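Local coordinates for protein 4-hydroxybutyrate CoA-transferase (Porphyromonas gingivalis, PDB 3EH7) that probably transfers coenzyme A between acyl-CoA thioesters and short carboxylates such as acetate, as a putative 4-hydroxybutyrate CoA-transferase, at residues 247-252 against 281-286. Numbering follows the deposited sequence.
Sequences GVVELV and YHFIDK
The ring of Phe283 carries one methyl group of Val249 on a face: CG1 stands 3.7 Å from the ring centroid, only 12° off the ring normal, a CH-pi contact well centred over the pi cloud. The second methyl of the same valine, CG2, stays on the same side of the ring plane but is displaced outward past the CD2-CE2 bond, 3.7 Å from Phe283 CD2. Val252, one helical turn later, adds a looser contact in which its CG1 comes within 4.0 Å of Phe283 CZ, approaching obliquely at the far end of the ring. In Phe283, CG is anti to the backbone N (chi1 170°), which extends the ring from helix 278-284 across to helix 246-253. Val249 and Val252 are spaced i, i+3 and therefore present their short, branched methyls on the side facing Phe283, though the ring face rests on Val249 alone. Phenylalanine suits the other side because it has the length to bridge backbones whose nearest CA atoms, Val249 CA and Phe283 CA, are 8.0 Å apart. Helix 246-253 comes after strand 238-240 and helix 278-284 after strand 269-271, neighbouring parallel strands of the mixed sheet in this Rossmann-like architecture; Met269 touches both Val252 and Phe283 and closes the cluster from the sheet. No hydrogen bond or salt bridge crosses between the two segments. The contact is thus small and partly buried, held by dispersion and the CH-pi approach of one valine methyl, with no directional polar bond to fix it.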
loop_
_atom_site.group_PDB
_atom_site.type_symbol
_atom_site.label_atom_id
_atom_site.label_comp_id
_atom_site.label_asym_id
_atom_site.label_seq_id
_atom_site.Cartn_x
_atom_site.Cartn_y
_atom_site.Cartn_z
ATOM N N GLY A 247 -19.038 -21.392 6.466
ATOM C CA GLY A 247 -19.103 -20.741 7.789
ATOM C C GLY A 247 -19.923 -19.458 7.771
ATOM O O GLY A 247 -20.678 -19.199 8.699
ATOM N N VAL A 248 -19.780 -18.678 6.689
ATOM C CA VAL A 248 -20.526 -17.434 6.518
ATOM C C VAL A 248 -21.994 -17.745 6.298
ATOM O O VAL A 248 -22.847 -17.155 6.956
ATOM C CB VAL A 248 -19.947 -16.510 5.373
ATOM C CG1 VAL A 248 -21.011 -15.562 4.827
ATOM C CG2 VAL A 248 -18.771 -15.689 5.900
ATOM N N VAL A 249 -22.286 -18.685 5.401
ATOM C CA VAL A 249 -23.678 -19.040 5.087
ATOM C C VAL A 249 -24.422 -19.521 6.328
ATOM O O VAL A 249 -25.623 -19.270 6.483
ATOM C CB VAL A 249 -23.761 -20.118 3.995
ATOM C CG1 VAL A 249 -25.207 -20.630 3.852
ATOM C CG2 VAL A 249 -23.224 -19.610 2.658
ATOM N N GLU A 250 -23.715 -20.222 7.210
ATOM C CA GLU A 250 -24.319 -20.714 8.467
ATOM C C GLU A 250 -24.759 -19.536 9.322
ATOM O O GLU A 250 -25.827 -19.564 9.917
ATOM C CB GLU A 250 -23.346 -21.609 9.251
ATOM C CG GLU A 250 -23.902 -22.067 10.599
ATOM C CD GLU A 250 -22.875 -22.809 11.465
ATOM O OE1 GLU A 250 -21.659 -22.842 11.125
ATOM O OE2 GLU A 250 -23.300 -23.345 12.504
ATOM N N LEU A 251 -23.950 -18.477 9.363
ATOM C CA LEU A 251 -24.348 -17.292 10.120
ATOM C C LEU A 251 -25.422 -16.477 9.416
ATOM O O LEU A 251 -26.136 -15.719 10.066
ATOM C CB LEU A 251 -23.146 -16.420 10.473
ATOM C CG LEU A 251 -22.291 -16.861 11.657
ATOM C CD1 LEU A 251 -21.024 -16.039 11.692
ATOM C CD2 LEU A 251 -23.024 -16.713 12.954
ATOM N N VAL A 252 -25.559 -16.608 8.100
ATOM C CA VAL A 252 -26.686 -15.973 7.438
ATOM C C VAL A 252 -27.953 -16.712 7.844
ATOM O O VAL A 252 -28.916 -16.101 8.291
ATOM C CB VAL A 252 -26.580 -15.984 5.912
ATOM C CG1 VAL A 252 -27.930 -15.530 5.295
ATOM C CG2 VAL A 252 -25.401 -15.094 5.437
ATOM N N TYR A 281 -23.109 -23.952 -2.724
ATOM C CA TYR A 281 -23.411 -23.777 -4.114
ATOM C C TYR A 281 -24.923 -23.810 -4.398
ATOM O O TYR A 281 -25.373 -23.110 -5.294
ATOM C CB TYR A 281 -22.669 -24.818 -4.949
ATOM C CG TYR A 281 -21.162 -24.813 -4.741
ATOM C CD1 TYR A 281 -20.469 -23.628 -4.511
ATOM C CD2 TYR A 281 -20.438 -25.993 -4.782
ATOM C CE1 TYR A 281 -19.080 -23.630 -4.317
ATOM C CE2 TYR A 281 -19.071 -26.004 -4.594
ATOM C CZ TYR A 281 -18.395 -24.817 -4.362
ATOM O OH TYR A 281 -17.038 -24.817 -4.184
ATOM N N HIS A 282 -25.689 -24.596 -3.631
ATOM C CA HIS A 282 -27.162 -24.561 -3.703
ATOM C C HIS A 282 -27.725 -23.264 -3.092
ATOM O O HIS A 282 -28.581 -22.631 -3.675
ATOM C CB HIS A 282 -27.788 -25.794 -3.024
ATOM C CG HIS A 282 -29.287 -25.758 -2.968
ATOM N ND1 HIS A 282 -29.985 -25.545 -1.795
ATOM C CD2 HIS A 282 -30.224 -25.877 -3.943
ATOM C CE1 HIS A 282 -31.284 -25.567 -2.042
ATOM N NE2 HIS A 282 -31.457 -25.758 -3.340
ATOM N N PHE A 283 -27.219 -22.861 -1.932
ATOM C CA PHE A 283 -27.677 -21.635 -1.281
ATOM C C PHE A 283 -27.512 -20.361 -2.158
ATOM O O PHE A 283 -28.365 -19.465 -2.128
ATOM C CB PHE A 283 -26.949 -21.469 0.051
ATOM C CG PHE A 283 -27.161 -20.146 0.704
ATOM C CD1 PHE A 283 -28.286 -19.914 1.461
ATOM C CD2 PHE A 283 -26.218 -19.132 0.568
ATOM C CE1 PHE A 283 -28.493 -18.701 2.068
ATOM C CE2 PHE A 283 -26.411 -17.899 1.177
ATOM C CZ PHE A 283 -27.566 -17.695 1.943
ATOM N N ILE A 284 -26.436 -20.290 -2.943
ATOM C CA ILE A 284 -26.164 -19.094 -3.743
ATOM C C ILE A 284 -26.888 -19.101 -5.090
ATOM O O ILE A 284 -26.994 -18.063 -5.726
ATOM C CB ILE A 284 -24.638 -18.888 -4.006
ATOM C CG1 ILE A 284 -24.111 -19.970 -4.977
ATOM C CG2 ILE A 284 -23.887 -18.817 -2.669
ATOM C CD1 ILE A 284 -22.610 -19.992 -5.177
ATOM N N ASP A 285 -27.363 -20.270 -5.523
ATOM C CA ASP A 285 -27.919 -20.422 -6.859
ATOM C C ASP A 285 -29.182 -19.575 -6.995
ATOM O O ASP A 285 -30.126 -19.747 -6.234
ATOM C CB ASP A 285 -28.219 -21.898 -7.142
ATOM C CG ASP A 285 -28.639 -22.155 -8.571
ATOM O OD1 ASP A 285 -28.327 -21.359 -9.459
ATOM O OD2 ASP A 285 -29.289 -23.172 -8.821
ATOM N N LYS A 286 -29.167 -18.623 -7.925
ATOM C CA LYS A 286 -30.311 -17.723 -8.123
ATOM C C LYS A 286 -30.717 -16.982 -6.845
ATOM O O LYS A 286 -31.875 -16.608 -6.680
ATOM C CB LYS A 286 -31.506 -18.494 -8.693
ATOM C CG LYS A 286 -31.242 -19.112 -10.053
ATOM C CD LYS A 286 -32.350 -20.098 -10.454
ATOM C CE LYS A 286 -32.551 -20.147 -11.985
ATOM N NZ LYS A 286 -31.250 -20.003 -12.744
#